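PDB 6LIR: TCR alpha chain from Gallus gallus, which pairs with the beta chain to form the T-cell receptor, which probably recognises antigen displayed by MHC molecules on other cells. Local coordinates for residues S7-E12 and S106-I111; D56-L61 and L74-L79. All coordinates share one frame; numbering follows the deposited sequence.

Interaction 1: residues S7-E12 and S106-I111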
loop_
_atom_site.group_PDB
_atom_site.type_symbol
_atom_site.label_atom_id
_atom_site.label_comp_id
_atom_site.label_asym_id
_atom_site.label_seq_id
_atom_site.Cartn_x
_atom_site.Cartn_y
_atom_site.Cartn_z
ATOM N N SER A 7 14.037 -4.615 4.036
ATOM C CA SER A 7 13.679 -3.209 4.123
ATOM C C SER A 7 14.923 -2.341 4.021
ATOM O O SER A 7 16.047 -2.788 4.268
ATOM C CB SER A 7 12.924 -2.906 5.422
ATOM O OG SER A 7 13.664 -3.334 6.547
ATOM N N ALA A 8 14.695 -1.084 3.653
ATOM C CA ALA A 8 15.741 -0.075 3.582
ATOM C C ALA A 8 15.129 1.267 3.949
ATOM O O ALA A 8 13.923 1.484 3.795
ATOM C CB ALA A 8 16.379 -0.013 2.190
ATOM N N GLU A 9 15.971 2.177 4.429
ATOM C CA GLU A 9 15.493 3.491 4.823
ATOM C C GLU A 9 16.547 4.536 4.497
ATOM O O GLU A 9 17.751 4.280 4.566
ATOM C CB GLU A 9 15.143 3.537 6.321
ATOM C CG GLU A 9 16.352 3.455 7.243
ATOM C CD GLU A 9 15.995 3.618 8.710
ATOM O OE1 GLU A 9 16.102 2.626 9.463
ATOM O OE2 GLU A 9 15.612 4.738 9.111
ATOM N N THR A 10 16.073 5.724 4.143
ATOM C CA THR A 10 16.947 6.824 3.768
ATOM C C THR A 10 16.192 8.125 3.979
ATOM O O THR A 10 14.960 8.153 4.011
ATOM C CB THR A 10 17.426 6.708 2.316
ATOM O OG1 THR A 10 18.485 7.644 2.085
ATOM C CG2 THR A 10 16.287 7.000 1.350
ATOM N N SER A 11 16.949 9.199 4.140
ATOM C CA SER A 11 16.355 10.520 4.239
ATOM C C SER A 11 16.215 11.116 2.846
ATOM O O SER A 11 16.966 10.778 1.927
ATOM C CB SER A 11 17.198 11.436 5.126
ATOM O OG SER A 11 18.390 11.821 4.467
ATOM N N GLU A 12 15.237 12.007 2.702
ATOM C CA GLU A 12 14.984 12.682 1.437
ATOM C C GLU A 12 16.256 13.329 0.906
ATOM O O GLU A 12 16.974 14.011 1.640
ATOM C CB GLU A 12 13.893 13.737 1.622
ATOM C CG GLU A 12 13.208 14.167 0.339
ATOM C CD GLU A 12 11.871 14.836 0.598
ATOM O OE1 GLU A 12 11.681 15.366 1.715
ATOM O OE2 GLU A 12 11.009 14.826 -0.309
ATOM N N SER A 106 11.791 3.014 2.670
ATOM C CA SER A 106 11.163 4.089 3.422
ATOM C C SER A 106 12.017 5.335 3.244
ATOM O O SER A 106 13.245 5.263 3.353
ATOM C CB SER A 106 11.041 3.733 4.906
ATOM O OG SER A 106 9.804 3.103 5.181
ATOM N N VAL A 107 11.377 6.464 2.953
ATOM C CA VAL A 107 12.084 7.714 2.702
ATOM C C VAL A 107 11.569 8.739 3.698
ATOM O O VAL A 107 10.385 9.100 3.675
ATOM C CB VAL A 107 11.887 8.206 1.260
ATOM C CG1 VAL A 107 12.567 9.559 1.057
ATOM C CG2 VAL A 107 12.414 7.179 0.268
ATOM N N GLN A 108 12.462 9.210 4.567
ATOM C CA GLN A 108 12.090 10.114 5.643
ATOM C C GLN A 108 12.318 11.552 5.222
ATOM O O GLN A 108 13.471 11.944 4.982
ATOM C CB GLN A 108 12.887 9.803 6.903
ATOM C CG GLN A 108 12.508 8.484 7.553
ATOM C CD GLN A 108 13.717 7.669 7.954
ATOM O OE1 GLN A 108 13.748 6.453 7.771
ATOM N NE2 GLN A 108 14.725 8.336 8.505
ATOM N N PRO A 109 11.275 12.370 5.144
ATOM C CA PRO A 109 11.462 13.785 4.816
ATOM C C PRO A 109 12.165 14.524 5.942
ATOM O O PRO A 109 12.187 14.092 7.096
ATOM C CB PRO A 109 10.033 14.307 4.624
ATOM C CG PRO A 109 9.161 13.082 4.522
ATOM C CD PRO A 109 9.856 12.019 5.311
ATOM N N HIS A 110 12.784 15.645 5.580
ATOM C CA HIS A 110 13.416 16.492 6.581
ATOM C C HIS A 110 12.339 17.333 7.234
ATOM O O HIS A 110 11.475 17.895 6.558
ATOM C CB HIS A 110 14.487 17.402 5.977
ATOM C CG HIS A 110 15.433 17.966 6.995
ATOM N ND1 HIS A 110 15.773 19.302 7.042
ATOM C CD2 HIS A 110 16.099 17.374 8.015
ATOM C CE1 HIS A 110 16.609 19.507 8.045
ATOM N NE2 HIS A 110 16.823 18.354 8.651
ATOM N N ILE A 111 12.367 17.388 8.553
ATOM C CA ILE A 111 11.280 17.986 9.308
ATOM C C ILE A 111 11.877 18.848 10.399
ATOM O O ILE A 111 12.942 18.540 10.942
ATOM C CB ILE A 111 10.333 16.927 9.919
ATOM C CG1 ILE A 111 11.110 15.933 10.783
ATOM C CG2 ILE A 111 9.527 16.227 8.834
ATOM C CD1 ILE A 111 10.931 16.159 12.269
HETATM O O HOH W 1 11.151 0.440 5.275
#
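Thr10 and Val107 stand side by side on the buried face of this strand pair and point the same way, their methyls Thr10 CG2 and Val107 CG2 meeting at 4.0 Å. Two beta-branched side chains suit an extended backbone. In Thr10, OG1 lies anti to the backbone N (chi1 -168°), which turns CG2 into the crowded position between N and the carbonyl carbon, on the Val107 side, while OG1 hydrogen-bonds to Thr14 O and so has its polarity satisfied. Ile16 packs against Thr10, and Pro77 lies against both Thr10 and Val107. The other Val107 branch, CG1, reaches along the strand to Glu12 CA at 4.0 Å.

On the other face Glu9, Ser106, Ser11 and Gln108 suit a more open, polar surface. The extended Glu9 chain crosses Gln108 obliquely, and the bend of Gln108 at chi2 swings its amide back towards the Glu9 carboxylate, the two planes 77° apart. Ser106 OG shares a water with Ala8 O, which the water reaches only weakly.

In immunoglobulin V-domain terms this is the A' strand running parallel to the end of the G strand. Parallel geometry makes alternate residues grip on both sides: Ser106 donates from N to Ala8 O (2.9 Å) and accepts at O from Thr10 N (3.0 Å), straddling Glu9. Thr10 straddles Val107 likewise, its O taking the straightest bond, from Gln108 N at 2.8 Å (166°).

Pairing outlasts strand 7-11 by one bond, Glu12 N to Gln108 O at 2.9 Å, with the donor above the carbonyl plane. Pro109, which lacks an N-H, comes next. Glu12, its CG anti to the backbone N, crosses this ring obliquely and brings OE1 to Pro109 CB at 3.5 Å.

Interaction 2: residues D56-L61 and L74-L79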
loop_
_atom_site.group_PDB
_atom_site.type_symbol
_atom_site.label_atom_id
_atom_site.label_comp_id
_atom_site.label_asym_id
_atom_site.label_seq_id
_atom_site.Cartn_x
_atom_site.Cartn_y
_atom_site.Cartn_z
ATOM N N ASP A 56 13.426 7.159 -13.886
ATOM C CA ASP A 56 12.563 7.445 -12.751
ATOM C C ASP A 56 12.384 6.180 -11.919
ATOM O O ASP A 56 11.874 5.173 -12.430
ATOM C CB ASP A 56 11.219 7.986 -13.249
ATOM C CG ASP A 56 10.271 8.354 -12.121
ATOM O OD1 ASP A 56 10.738 8.708 -11.018
ATOM O OD2 ASP A 56 9.043 8.295 -12.342
ATOM N N PRO A 57 12.831 6.164 -10.652
ATOM C CA PRO A 57 13.483 7.259 -9.931
ATOM C C PRO A 57 14.930 7.418 -10.366
ATOM O O PRO A 57 15.604 6.414 -10.605
ATOM C CB PRO A 57 13.395 6.816 -8.470
ATOM C CG PRO A 57 13.429 5.321 -8.547
ATOM C CD PRO A 57 12.686 4.962 -9.810
ATOM N N GLU A 58 15.354 8.669 -10.549
ATOM C CA GLU A 58 16.710 8.998 -10.971
ATOM C C GLU A 58 17.743 8.123 -10.268
ATOM O O GLU A 58 17.736 7.991 -9.041
ATOM C CB GLU A 58 16.987 10.478 -10.684
ATOM C CG GLU A 58 18.275 11.012 -11.289
ATOM C CD GLU A 58 18.587 12.434 -10.839
ATOM O OE1 GLU A 58 19.728 12.681 -10.394
ATOM O OE2 GLU A 58 17.693 13.302 -10.929
ATOM N N GLY A 59 18.621 7.519 -11.053
ATOM C CA GLY A 59 19.661 6.684 -10.477
ATOM C C GLY A 59 20.306 5.816 -11.544
ATOM O O GLY A 59 20.309 6.161 -12.726
ATOM N N ARG A 60 20.826 4.675 -11.102
ATOM C CA ARG A 60 21.597 3.836 -12.005
ATOM C C ARG A 60 21.587 2.405 -11.497
ATOM O O ARG A 60 21.751 2.154 -10.297
ATOM C CB ARG A 60 23.042 4.341 -12.139
ATOM C CG ARG A 60 23.908 3.544 -13.120
ATOM C CD ARG A 60 25.003 4.412 -13.743
ATOM N NE ARG A 60 26.002 4.819 -12.757
ATOM C CZ ARG A 60 27.075 5.559 -13.028
ATOM N NH1 ARG A 60 27.297 5.988 -14.264
ATOM N NH2 ARG A 60 27.927 5.876 -12.060
ATOM N N LEU A 61 21.397 1.481 -12.429
ATOM C CA LEU A 61 21.468 0.052 -12.182
ATOM C C LEU A 61 22.837 -0.446 -12.622
ATOM O O LEU A 61 23.287 -0.132 -13.728
ATOM C CB LEU A 61 20.363 -0.683 -12.942
ATOM C CG LEU A 61 20.561 -2.182 -13.144
ATOM C CD1 LEU A 61 20.349 -2.914 -11.830
ATOM C CD2 LEU A 61 19.630 -2.713 -14.230
ATOM N N LEU A 74 19.398 4.666 -6.159
ATOM C CA LEU A 74 18.495 5.805 -6.277
ATOM C C LEU A 74 19.273 7.055 -5.884
ATOM O O LEU A 74 19.709 7.179 -4.739
ATOM C CB LEU A 74 17.269 5.624 -5.381
ATOM C CG LEU A 74 16.206 4.599 -5.797
ATOM C CD1 LEU A 74 16.647 3.182 -5.480
ATOM C CD2 LEU A 74 14.885 4.910 -5.107
ATOM N N ALA A 75 19.444 7.983 -6.824
ATOM C CA ALA A 75 20.365 9.092 -6.587
ATOM C C ALA A 75 19.744 10.201 -5.748
ATOM O O ALA A 75 20.469 10.936 -5.065
ATOM C CB ALA A 75 20.855 9.669 -7.908
ATOM N N ARG A 76 18.427 10.348 -5.790
ATOM C CA ARG A 76 17.777 11.479 -5.130
ATOM C C ARG A 76 16.404 11.106 -4.599
ATOM O O ARG A 76 15.400 11.679 -5.045
ATOM C CB ARG A 76 17.640 12.685 -6.055
ATOM C CG ARG A 76 18.712 13.718 -5.781
ATOM C CD ARG A 76 18.683 14.853 -6.788
ATOM N NE ARG A 76 20.033 15.269 -7.132
ATOM C CZ ARG A 76 20.720 14.766 -8.151
ATOM N NH1 ARG A 76 20.174 13.830 -8.923
ATOM N NH2 ARG A 76 21.949 15.187 -8.391
ATOM N N PRO A 77 16.311 10.135 -3.695
ATOM C CA PRO A 77 14.994 9.641 -3.284
ATOM C C PRO A 77 14.144 10.732 -2.659
ATOM O O PRO A 77 14.609 11.512 -1.830
ATOM C CB PRO A 77 15.332 8.546 -2.260
ATOM C CG PRO A 77 16.820 8.294 -2.408
ATOM C CD PRO A 77 17.369 9.624 -2.815
ATOM N N ARG A 78 12.884 10.779 -3.071
ATOM C CA ARG A 78 11.892 11.644 -2.459
ATOM C C ARG A 78 10.797 10.785 -1.842
ATOM O O ARG A 78 10.762 9.561 -2.013
ATOM C CB ARG A 78 11.303 12.627 -3.476
ATOM C CG ARG A 78 12.282 13.686 -3.972
ATOM C CD ARG A 78 11.921 14.166 -5.374
ATOM N NE ARG A 78 11.854 13.063 -6.333
ATOM C CZ ARG A 78 10.723 12.504 -6.755
ATOM N NH1 ARG A 78 10.754 11.504 -7.624
ATOM N NH2 ARG A 78 9.557 12.945 -6.300
ATOM N N LEU A 79 9.891 11.447 -1.117
ATOM C CA LEU A 79 8.837 10.732 -0.404
ATOM C C LEU A 79 8.043 9.833 -1.343
ATOM O O LEU A 79 7.650 8.720 -0.971
ATOM C CB LEU A 79 7.914 11.734 0.292
ATOM C CG LEU A 79 6.766 11.182 1.137
ATOM C CD1 LEU A 79 7.277 10.180 2.162
ATOM C CD2 LEU A 79 6.025 12.322 1.824
HETATM O O HOH W 2 16.337 8.990 -6.945
#
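Gly59 and Leu74 face each other as a non-hydrogen-bonded antiparallel pair where the D and E strands of the V-domain beta-sandwich meet, and the bond next to this pair runs from Ala75 N to Glu58 O (2.8 Å). Its N-H points almost straight at the oxygen (167°), although the donor sits above the carbonyl plane. The same oxygen accepts a second bond, from a water 2.7 Å from Glu58 O; this water in turn takes the N-H of Arg76, tying the start of the loop after the E strand to Glu58.

Gly59 allows the close approach. A side-chain carbon would press on Leu74 CA, and at these backbone angles it would also jam against the carbonyl of Glu58. On the buried side Pro57, set by a cis peptide bond, crosses Leu74 obliquely, and Pro57 CG meets Leu74 CD2 at 3.8 Å. These apolar groups suit the interior, where Tyr85 of the opposite sheet touches both.

On the exposed side the extended Glu58 chain, CG anti to N, lies alongside Arg76, which bends at chi3 to offer the edge of its guanidinium in a salt bridge; the two are modelled too close for their exact positions to be trusted. Farther out, Asp56 OD1 stands 4.4 Å from Arg78 NH1, opposite charges beyond salt-bridge range, while Arg78 N is hydrogen-bonded to Asp81 OD2.

Overall arrangement
From the N terminus, the chain first lays down residues 7-12, but their partner, 106-111, arrives only after the rest of the V domain has been built, so interaction 1 closes a loop of 93 residues at the domain's end. Interaction 2 is nested inside that loop, 56-61 meeting 74-79 after a short excursion of 12 residues. Interaction 1 joins the edge strand 7-11 to strand 97-108 in one sheet; interaction 2 joins strand 59-63 to the end of strand 69-74 in the other. The two contacts touch where the 74-79 segment runs against Glu12 and Val107: Val107 CG1 packs on Arg78 O at 3.6 Å, and Glu12 CG on Pro77 O.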